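Local coordinates for protein putative glycyl-glycine endopeptidase lytM (Ruminococcus gnavus, PDB 3NYY) that is probably a membrane-associated metalloendopeptidase of the M23 family, of the kind that cuts peptide bonds in bacterial cell-wall peptidoglycan, at residues Lys10-Val13 with Ser14-Asp17; Gln28-Leu31 with Lys32-Asp36; Gly63-Lys66 with Leu67-Gln70; Thr75-Asp78 with Ala79-Ser83. One frame throughout, in Å; residues are numbered along the deposited sequence.

Contact 1. Residues Lys10-Val13 with Ser14-Asp17; sequences KPVV and SQPD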
loop_
_atom_site.group_PDB
_atom_site.type_symbol
_atom_site.label_atom_id
_atom_site.label_comp_id
_atom_site.label_asym_id
_atom_site.label_seq_id
_atom_site.Cartn_x
_atom_site.Cartn_y
_atom_site.Cartn_z
ATOM N N LYS A 10 -23.893 -20.929 8.983
ATOM C CA LYS A 10 -24.231 -19.545 9.357
ATOM C C LYS A 10 -24.010 -18.639 8.122
ATOM O O LYS A 10 -23.242 -18.975 7.232
ATOM C CB LYS A 10 -23.292 -19.053 10.468
ATOM C CG LYS A 10 -23.373 -19.812 11.792
ATOM C CD LYS A 10 -24.596 -19.406 12.602
ATOM C CE LYS A 10 -24.628 -20.100 13.969
ATOM N NZ LYS A 10 -24.737 -21.596 13.850
ATOM N N PRO A 11 -24.682 -17.475 8.063
ATOM C CA PRO A 11 -24.432 -16.572 6.938
ATOM C C PRO A 11 -22.938 -16.273 6.812
ATOM O O PRO A 11 -22.241 -16.029 7.833
ATOM C CB PRO A 11 -25.226 -15.317 7.328
ATOM C CG PRO A 11 -26.319 -15.846 8.220
ATOM C CD PRO A 11 -25.651 -16.900 9.018
ATOM N N VAL A 12 -22.430 -16.348 5.582
ATOM C CA VAL A 12 -20.975 -16.321 5.402
ATOM C C VAL A 12 -20.408 -14.913 5.262
ATOM O O VAL A 12 -19.277 -14.672 5.652
ATOM C CB VAL A 12 -20.557 -17.225 4.228
ATOM C CG1 VAL A 12 -19.019 -17.333 4.126
ATOM C CG2 VAL A 12 -21.152 -18.645 4.434
ATOM N N VAL A 13 -21.197 -13.962 4.755
ATOM C CA VAL A 13 -20.677 -12.613 4.430
ATOM C C VAL A 13 -20.036 -11.907 5.626
ATOM O O VAL A 13 -18.962 -11.306 5.480
ATOM C CB VAL A 13 -21.738 -11.724 3.748
ATOM C CG1 VAL A 13 -21.212 -10.303 3.517
ATOM C CG2 VAL A 13 -22.137 -12.367 2.363
ATOM N N SER A 14 -20.634 -12.009 6.810
ATOM C CA SER A 14 -20.070 -11.359 8.001
ATOM C C SER A 14 -18.977 -12.137 8.719
ATOM O O SER A 14 -18.401 -11.631 9.703
ATOM C CB SER A 14 -21.181 -10.981 8.982
ATOM O OG SER A 14 -21.913 -12.097 9.368
ATOM N N GLN A 15 -18.629 -13.330 8.238
ATOM C CA GLN A 15 -17.547 -14.085 8.874
ATOM C C GLN A 15 -16.214 -13.419 8.526
ATOM O O GLN A 15 -15.920 -13.164 7.357
ATOM C CB GLN A 15 -17.545 -15.555 8.436
ATOM C CG GLN A 15 -18.885 -16.249 8.790
ATOM C CD GLN A 15 -18.941 -17.748 8.465
ATOM O OE1 GLN A 15 -17.922 -18.397 8.318
ATOM N NE2 GLN A 15 -20.155 -18.278 8.284
ATOM N N PRO A 16 -15.399 -13.135 9.547
ATOM C CA PRO A 16 -14.144 -12.419 9.283
ATOM C C PRO A 16 -13.238 -13.063 8.223
ATOM O O PRO A 16 -12.633 -12.331 7.413
ATOM C CB PRO A 16 -13.454 -12.451 10.631
ATOM C CG PRO A 16 -14.591 -12.402 11.606
ATOM C CD PRO A 16 -15.633 -13.279 10.988
ATOM N N ASP A 17 -13.118 -14.397 8.190
ATOM C CA ASP A 17 -12.245 -15.013 7.203
ATOM C C ASP A 17 -12.801 -14.866 5.766
ATOM O O ASP A 17 -12.029 -14.720 4.838
ATOM C CB ASP A 17 -12.003 -16.503 7.496
ATOM C CG ASP A 17 -11.142 -16.747 8.710
ATOM O OD1 ASP A 17 -10.374 -15.862 9.130
ATOM O OD2 ASP A 17 -11.229 -17.859 9.261
HETATM O O HOH W 1 -22.608 -14.987 10.118
#
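V12 to Q15 form a type I beta turn, closed by a hydrogen bond from Q15 N to V12 O of 3.0 Å. The turn leads straight into helix 16-20, and Q15 sits at its N-cap position. The side chain of Q15 then reaches back over the loop that enters the turn. Its CG lies beside the backbone N (chi1 -59°) and the chain runs extended from there, which carries the amide back to P11. Q15 NE2 donates to P11 O at 3.1 Å, approaching from above the carbonyl plane. The same NE2 also bonds to the carbonyl of R7 in helix 4-8. On the way, the amide passes V12, with V12 CG2 4.0 Å from Q15 NE2. With an alanine here, R7 O and P11 O would probably lose the amide donor they share, and P11 O would be left to its water. The CB atoms of V12 and V13 point away from residues 14-17; V12 packs on Y80 of helix 77-88, V13 on L223 of strand 216-225. S14 OG bonds to E225 on that strand. The water on P11 O also donates to S14 OG, at 3.1 Å from water to OG.

Contact 2. Residues Gln28-Leu31 with Lys32-Asp36; sequences QVYL and KQAAD
The ring of Y30 and the methyl of A34 meet because Y30 CG stands opposite the backbone N (chi1 171°), which carries the ring along the chain toward A34. Y30 CE2 touches A34 CB at 3.7 Å. K32 is bent at chi2, chi3 and chi4 and folds back over the last turn of helix 25-31. Its CG rests 3.4 Å from Q28 O, and its chain crosses that of Q28. K32 NZ stays 3.9 Å from Q28 OE1, but each side chain has its main polar partner outside: NZ forms a salt bridge with E242, and Q28 NE2 bonds to P236 O. K32 N makes weak bonds to both Q28 O and V29 O. After it the backbone bonds run from i+3 to i. Q33 N bonds to Y30 O at 3.1 Å, and A34 N closes a type I turn on L31 O at 3.1 Å. One water links L31 O with A34 O, and another donates to V29 O. D36 is the N-cap of the next helix. Y30 OH bonds to D40 on helix 37-48, and L31 packs on P37 and V41 of the same helix. Q28 lies against helix 235-240, and the Y30 ring meets F64 of helix 61-71.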
loop_
_atom_site.group_PDB
_atom_site.type_symbol
_atom_site.label_atom_id
_atom_site.label_comp_id
_atom_site.label_asym_id
_atom_site.label_seq_id
_atom_site.Cartn_x
_atom_site.Cartn_y
_atom_site.Cartn_z
ATOM N N GLN A 28 -4.170 -17.591 -6.913
ATOM C CA GLN A 28 -4.248 -16.434 -7.818
ATOM C C GLN A 28 -3.902 -16.812 -9.259
ATOM O O GLN A 28 -4.574 -16.398 -10.185
ATOM C CB GLN A 28 -3.361 -15.258 -7.375
ATOM C CG GLN A 28 -4.024 -14.377 -6.351
ATOM C CD GLN A 28 -5.169 -13.507 -6.888
ATOM O OE1 GLN A 28 -5.431 -13.438 -8.090
ATOM N NE2 GLN A 28 -5.817 -12.808 -5.977
ATOM N N VAL A 29 -2.878 -17.638 -9.429
ATOM C CA VAL A 29 -2.519 -18.097 -10.756
ATOM C C VAL A 29 -3.668 -18.908 -11.338
ATOM O O VAL A 29 -4.050 -18.710 -12.491
ATOM C CB VAL A 29 -1.233 -18.953 -10.730
ATOM C CG1 VAL A 29 -0.977 -19.622 -12.100
ATOM C CG2 VAL A 29 -0.000 -18.119 -10.264
ATOM N N TYR A 30 -4.264 -19.778 -10.511
ATOM C CA TYR A 30 -5.338 -20.637 -11.010
ATOM C C TYR A 30 -6.537 -19.814 -11.421
ATOM O O TYR A 30 -7.155 -20.070 -12.456
ATOM C CB TYR A 30 -5.705 -21.717 -9.971
ATOM C CG TYR A 30 -6.952 -22.459 -10.415
ATOM C CD1 TYR A 30 -6.887 -23.549 -11.266
ATOM C CD2 TYR A 30 -8.194 -21.985 -10.032
ATOM C CE1 TYR A 30 -8.072 -24.169 -11.691
ATOM C CE2 TYR A 30 -9.329 -22.539 -10.464
ATOM C CZ TYR A 30 -9.282 -23.635 -11.267
ATOM O OH TYR A 30 -10.503 -24.153 -11.658
ATOM N N LEU A 31 -6.891 -18.824 -10.608
ATOM C CA LEU A 31 -8.128 -18.055 -10.825
ATOM C C LEU A 31 -8.142 -17.284 -12.138
ATOM O O LEU A 31 -9.189 -17.146 -12.752
ATOM C CB LEU A 31 -8.411 -17.152 -9.616
ATOM C CG LEU A 31 -8.932 -17.913 -8.401
ATOM C CD1 LEU A 31 -8.927 -16.971 -7.152
ATOM C CD2 LEU A 31 -10.342 -18.513 -8.624
ATOM N N LYS A 32 -6.978 -16.865 -12.598
ATOM C CA LYS A 32 -6.907 -16.131 -13.877
ATOM C C LYS A 32 -7.387 -16.961 -15.077
ATOM O O LYS A 32 -7.757 -16.378 -16.105
ATOM C CB LYS A 32 -5.493 -15.687 -14.189
ATOM C CG LYS A 32 -4.828 -14.795 -13.147
ATOM C CD LYS A 32 -5.168 -13.324 -13.262
ATOM C CE LYS A 32 -3.946 -12.464 -12.821
ATOM N NZ LYS A 32 -3.490 -12.712 -11.397
ATOM N N GLN A 33 -7.341 -18.290 -14.953
ATOM C CA GLN A 33 -7.762 -19.177 -16.041
ATOM C C GLN A 33 -9.090 -19.876 -15.775
ATOM O O GLN A 33 -9.530 -20.706 -16.566
ATOM C CB GLN A 33 -6.655 -20.200 -16.312
ATOM C CG GLN A 33 -5.315 -19.543 -16.622
ATOM C CD GLN A 33 -5.426 -18.491 -17.703
ATOM O OE1 GLN A 33 -5.934 -18.755 -18.793
ATOM N NE2 GLN A 33 -4.952 -17.287 -17.407
ATOM N N ALA A 34 -9.755 -19.543 -14.659
ATOM C CA ALA A 34 -10.942 -20.265 -14.255
ATOM C C ALA A 34 -12.161 -19.674 -14.935
ATOM O O ALA A 34 -12.314 -18.483 -14.939
ATOM C CB ALA A 34 -11.116 -20.189 -12.731
ATOM N N ALA A 35 -13.049 -20.534 -15.432
ATOM C CA ALA A 35 -14.277 -20.080 -16.064
ATOM C C ALA A 35 -15.235 -19.452 -15.048
ATOM O O ALA A 35 -15.984 -18.546 -15.375
ATOM C CB ALA A 35 -14.957 -21.247 -16.752
ATOM N N ASP A 36 -15.211 -19.962 -13.820
ATOM C CA ASP A 36 -16.179 -19.563 -12.773
ATOM C C ASP A 36 -15.349 -19.311 -11.523
ATOM O O ASP A 36 -15.254 -20.171 -10.628
ATOM C CB ASP A 36 -17.200 -20.684 -12.588
ATOM C CG ASP A 36 -18.382 -20.295 -11.690
ATOM O OD1 ASP A 36 -18.329 -19.278 -10.936
ATOM O OD2 ASP A 36 -19.384 -21.043 -11.776
HETATM O O HOH W 2 -2.988 -17.748 -14.637
HETATM O O HOH W 3 -11.045 -16.374 -14.654
#

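Contact 3. Residues Gly63-Lys66 with Leu67-Gln70; sequences GFQK and LYRQ. With SO4 (sulfate ion), chain F.
Helix 61-71 carries one wall of a sulfate site at Y68, and this contact is one stretch of that helix. The sulfate is probably from the crystallisation liquor. Y68 OH lies 2.9 Å from sulfate O3, a weak bond whose proton is not settled, and the hydroxyl also bonds to R72. W77 and R85 bind the same anion. Sulfate O4 approaches the edge of the Y68 ring in its plane. Q65 and Y68 both carry CG trans to the backbone N (chi1 -168° and 170°), and the two side chains run side by side in the same direction. Q65 NE2 comes within 3.6 Å of Y68 CD2, with the amide and ring planes 57° apart. That NE2 also donates to a water at 2.9 Å. The water accepts a second bond from R69 NH1, at the edge of its guanidinium, and so bridges the two side chains. Q65 OE1 bonds to R39. Regular i to i+4 backbone bonds hold the helix, from L67 N to G63 O through R69 N to Q65 O. The bond from Q70 N to K66 O is weaker, at 3.3 Å. K66 CG passes 3.7 Å from Q70 OE1 on an exposed side. F64 CD1 and L67 CD1 make a looser apolar contact at 4.2 Å. F64 and Y68 both face helix 37-48, where R39 touches each of them, while the F64 ring also meets F55.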
loop_
_atom_site.group_PDB
_atom_site.type_symbol
_atom_site.label_atom_id
_atom_site.label_comp_id
_atom_site.label_asym_id
_atom_site.label_seq_id
_atom_site.Cartn_x
_atom_site.Cartn_y
_atom_site.Cartn_z
ATOM N N GLY A 63 -10.118 -31.097 -10.267
ATOM C CA GLY A 63 -10.183 -31.061 -8.800
ATOM C C GLY A 63 -11.374 -30.238 -8.320
ATOM O O GLY A 63 -12.108 -30.659 -7.439
ATOM N N PHE A 64 -11.595 -29.091 -8.952
ATOM C CA PHE A 64 -12.706 -28.210 -8.576
ATOM C C PHE A 64 -14.040 -28.742 -9.003
ATOM O O PHE A 64 -15.010 -28.609 -8.269
ATOM C CB PHE A 64 -12.493 -26.772 -9.069
ATOM C CG PHE A 64 -11.480 -26.033 -8.241
ATOM C CD1 PHE A 64 -11.749 -25.739 -6.882
ATOM C CD2 PHE A 64 -10.236 -25.738 -8.737
ATOM C CE1 PHE A 64 -10.766 -25.118 -6.106
ATOM C CE2 PHE A 64 -9.295 -25.110 -7.953
ATOM C CZ PHE A 64 -9.579 -24.796 -6.647
ATOM N N GLN A 65 -14.106 -29.407 -10.152
ATOM C CA GLN A 65 -15.368 -30.007 -10.546
ATOM C C GLN A 65 -15.819 -31.105 -9.574
ATOM O O GLN A 65 -17.011 -31.244 -9.265
ATOM C CB GLN A 65 -15.304 -30.535 -11.992
ATOM C CG GLN A 65 -16.668 -30.894 -12.552
ATOM C CD GLN A 65 -17.573 -29.668 -12.758
ATOM O OE1 GLN A 65 -17.094 -28.537 -12.929
ATOM N NE2 GLN A 65 -18.885 -29.900 -12.774
ATOM N N LYS A 66 -14.857 -31.897 -9.108
ATOM C CA LYS A 66 -15.093 -32.902 -8.084
ATOM C C LYS A 66 -15.641 -32.282 -6.783
ATOM O O LYS A 66 -16.639 -32.745 -6.234
ATOM C CB LYS A 66 -13.786 -33.662 -7.831
ATOM C CG LYS A 66 -13.887 -34.848 -6.893
ATOM C CD LYS A 66 -12.491 -35.452 -6.700
ATOM C CE LYS A 66 -12.481 -36.671 -5.791
ATOM N NZ LYS A 66 -12.815 -37.899 -6.562
ATOM N N LEU A 67 -14.979 -31.225 -6.312
ATOM C CA LEU A 67 -15.442 -30.488 -5.123
ATOM C C LEU A 67 -16.804 -29.916 -5.344
ATOM O O LEU A 67 -17.628 -29.948 -4.455
ATOM C CB LEU A 67 -14.474 -29.380 -4.748
ATOM C CG LEU A 67 -13.169 -29.844 -4.115
ATOM C CD1 LEU A 67 -12.114 -28.724 -3.995
ATOM C CD2 LEU A 67 -13.454 -30.536 -2.765
ATOM N N TYR A 68 -17.050 -29.338 -6.519
ATOM C CA TYR A 68 -18.373 -28.809 -6.813
ATOM C C TYR A 68 -19.493 -29.865 -6.672
ATOM O O TYR A 68 -20.537 -29.622 -6.043
ATOM C CB TYR A 68 -18.402 -28.207 -8.224
ATOM C CG TYR A 68 -19.796 -27.860 -8.696
ATOM C CD1 TYR A 68 -20.564 -26.853 -8.069
ATOM C CD2 TYR A 68 -20.369 -28.554 -9.757
ATOM C CE1 TYR A 68 -21.883 -26.558 -8.516
ATOM C CE2 TYR A 68 -21.682 -28.272 -10.200
ATOM C CZ TYR A 68 -22.421 -27.266 -9.573
ATOM O OH TYR A 68 -23.691 -27.032 -10.067
ATOM N N ARG A 69 -19.268 -31.040 -7.230
ATOM C CA ARG A 69 -20.314 -32.082 -7.194
ATOM C C ARG A 69 -20.635 -32.546 -5.763
ATOM O O ARG A 69 -21.756 -32.949 -5.474
ATOM C CB ARG A 69 -19.967 -33.231 -8.123
ATOM C CG ARG A 69 -20.099 -32.820 -9.619
ATOM C CD ARG A 69 -21.508 -32.285 -10.024
ATOM N NE ARG A 69 -22.590 -33.291 -10.023
ATOM C CZ ARG A 69 -22.786 -34.215 -10.979
ATOM N NH1 ARG A 69 -21.982 -34.303 -12.042
ATOM N NH2 ARG A 69 -23.798 -35.075 -10.871
ATOM N N GLN A 70 -19.658 -32.421 -4.874
ATOM C CA GLN A 70 -19.892 -32.680 -3.459
ATOM C C GLN A 70 -20.613 -31.504 -2.761
ATOM O O GLN A 70 -21.745 -31.629 -2.279
ATOM C CB GLN A 70 -18.543 -32.939 -2.799
ATOM C CG GLN A 70 -17.811 -34.177 -3.394
ATOM C CD GLN A 70 -16.387 -34.380 -2.836
ATOM O OE1 GLN A 70 -15.444 -34.688 -3.577
ATOM N NE2 GLN A 70 -16.239 -34.225 -1.542
HETATM S S SO4 F . -24.394 -23.682 -8.718
HETATM O O1 SO4 F . -23.072 -23.248 -8.252
HETATM O O2 SO4 F . -25.301 -22.539 -8.718
HETATM O O3 SO4 F . -24.255 -24.234 -10.050
HETATM O O4 SO4 F . -24.832 -24.680 -7.739
HETATM O O HOH W 4 -19.903 -32.590 -12.945
#

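Contact 4. Residues Thr75-Asp78 with Ala79-Ser83; sequences TGWD and AYVQS. With SO4 (sulfate ion), chain F.
V81 packs tightly over one face of the W77 indole, in the first turns of helix 77-88. V81 CB stands 3.8 Å from the centroid of the six-membered ring, a CH-pi contact, and V81 CG2 reaches W77 CZ2 at 3.6 Å. V81 CG1 lies between the backbone N and the carbonyl carbon (chi1 69°), and CG2 opposite the N, which brings CG2 to the ring. Y80 gives a looser contact, its CD2 4.1 Å from W77 CE3, while Y80 OH bonds to the carbonyl of G42. In the backbone, V81 N bonds to W77 O at 2.8 Å, almost straight. D78, A79 and Q82 form the exposed side, where Q82 N bonds to D78 O at 3.2 Å. A leucine in place of W77 would probably cost the sulfate its indole donor and V81 the flat face it packs on. The polar edge of W77 faces the sulfate: NE1 donates to O4 at 2.9 Å, nearly in the ring plane, and weakly to O1. One face of the indole thus packs on V81 while its N-H holds an anion. With R85 also bonded to the sulfate, the spot is consistent with a place that can accept negative charge.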
loop_
_atom_site.group_PDB
_atom_site.type_symbol
_atom_site.label_atom_id
_atom_site.label_comp_id
_atom_site.label_asym_id
_atom_site.label_seq_id
_atom_site.Cartn_x
_atom_site.Cartn_y
_atom_site.Cartn_z
ATOM N N THR A 75 -26.906 -27.734 2.224
ATOM C CA THR A 75 -27.748 -26.614 2.547
ATOM C C THR A 75 -26.794 -25.488 2.893
ATOM O O THR A 75 -25.777 -25.697 3.579
ATOM C CB THR A 75 -28.689 -26.916 3.718
ATOM O OG1 THR A 75 -27.913 -27.108 4.903
ATOM C CG2 THR A 75 -29.504 -28.174 3.405
ATOM N N GLY A 76 -27.085 -24.307 2.362
ATOM C CA GLY A 76 -26.199 -23.172 2.508
ATOM C C GLY A 76 -25.350 -22.907 1.273
ATOM O O GLY A 76 -24.903 -21.766 1.068
ATOM N N TRP A 77 -25.092 -23.938 0.458
ATOM C CA TRP A 77 -24.294 -23.730 -0.770
ATOM C C TRP A 77 -24.819 -22.583 -1.637
ATOM O O TRP A 77 -24.033 -21.709 -2.019
ATOM C CB TRP A 77 -24.216 -25.001 -1.589
ATOM C CG TRP A 77 -23.627 -24.793 -2.941
ATOM C CD1 TRP A 77 -24.305 -24.805 -4.094
ATOM C CD2 TRP A 77 -22.255 -24.578 -3.269
ATOM N NE1 TRP A 77 -23.457 -24.566 -5.146
ATOM C CE2 TRP A 77 -22.195 -24.414 -4.674
ATOM C CE3 TRP A 77 -21.085 -24.431 -2.521
ATOM C CZ2 TRP A 77 -20.999 -24.171 -5.355
ATOM C CZ3 TRP A 77 -19.892 -24.177 -3.189
ATOM C CH2 TRP A 77 -19.864 -24.034 -4.598
ATOM N N ASP A 78 -26.110 -22.594 -1.925
ATOM C CA ASP A 78 -26.665 -21.615 -2.872
ATOM C C ASP A 78 -26.350 -20.182 -2.450
ATOM O O ASP A 78 -25.837 -19.394 -3.256
ATOM C CB ASP A 78 -28.162 -21.803 -3.105
ATOM C CG ASP A 78 -28.463 -23.065 -3.949
ATOM O OD1 ASP A 78 -27.576 -23.584 -4.696
ATOM O OD2 ASP A 78 -29.601 -23.528 -3.858
ATOM N N ALA A 79 -26.606 -19.854 -1.186
ATOM C CA ALA A 79 -26.333 -18.469 -0.733
ATOM C C ALA A 79 -24.846 -18.139 -0.740
ATOM O O ALA A 79 -24.455 -17.027 -1.092
ATOM C CB ALA A 79 -26.928 -18.232 0.667
ATOM N N TYR A 80 -24.042 -19.105 -0.306
ATOM C CA TYR A 80 -22.614 -18.943 -0.230
ATOM C C TYR A 80 -21.955 -18.734 -1.563
ATOM O O TYR A 80 -21.156 -17.804 -1.709
ATOM C CB TYR A 80 -21.987 -20.144 0.446
ATOM C CG TYR A 80 -20.491 -20.237 0.399
ATOM C CD1 TYR A 80 -19.690 -19.347 1.101
ATOM C CD2 TYR A 80 -19.853 -21.208 -0.337
ATOM C CE1 TYR A 80 -18.312 -19.451 1.094
ATOM C CE2 TYR A 80 -18.484 -21.340 -0.338
ATOM C CZ TYR A 80 -17.697 -20.458 0.375
ATOM O OH TYR A 80 -16.324 -20.540 0.415
ATOM N N VAL A 81 -22.271 -19.583 -2.535
ATOM C CA VAL A 81 -21.643 -19.439 -3.856
ATOM C C VAL A 81 -22.132 -18.138 -4.555
ATOM O O VAL A 81 -21.386 -17.524 -5.323
ATOM C CB VAL A 81 -21.838 -20.681 -4.767
ATOM C CG1 VAL A 81 -23.336 -20.865 -5.236
ATOM C CG2 VAL A 81 -20.853 -20.634 -5.954
ATOM N N GLN A 82 -23.360 -17.724 -4.262
ATOM C CA GLN A 82 -23.861 -16.466 -4.829
ATOM C C GLN A 82 -23.008 -15.317 -4.291
ATOM O O GLN A 82 -22.668 -14.414 -5.069
ATOM C CB GLN A 82 -25.331 -16.240 -4.512
ATOM C CG GLN A 82 -25.871 -14.889 -4.954
ATOM C CD GLN A 82 -27.331 -14.738 -4.565
ATOM O OE1 GLN A 82 -27.706 -14.956 -3.412
ATOM N NE2 GLN A 82 -28.172 -14.413 -5.539
ATOM N N SER A 83 -22.646 -15.341 -2.979
ATOM C CA SER A 83 -21.797 -14.307 -2.409
ATOM C C SER A 83 -20.403 -14.293 -3.059
ATOM O O SER A 83 -19.885 -13.220 -3.404
ATOM C CB SER A 83 -21.683 -14.407 -0.876
ATOM O OG SER A 83 -22.974 -14.255 -0.293
HETATM S S SO4 F . -24.394 -23.682 -8.718
HETATM O O1 SO4 F . -23.072 -23.248 -8.252
HETATM O O2 SO4 F . -25.301 -22.539 -8.718
HETATM O O3 SO4 F . -24.255 -24.234 -10.050
HETATM O O4 SO4 F . -24.832 -24.680 -7.739
#

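How the contacts relate
The four contacts follow one another along the chain, and all belong to the LytM N-terminal domain. Contacts 3 and 4 sit on consecutive helices, 61-71 and 77-88, with centres about 15 Å apart. They touch where Y68 CD1 meets W77 CZ2 at 3.8 Å, and both reach the same sulfate. Contact 1 also touches contact 4, V12 packing on Y80 and V13 on S83, with centres about 12 Å apart. Contact 2 meets contact 3 through Y30 and F64, but its centre lies about 23 Å from that of contact 1, without touching it. Helix 37-48 is packed by residues of contacts 2, 3 and 4. Contact 1 also reaches strand 216-225, so this helical part abuts the predicted M23 peptidase part.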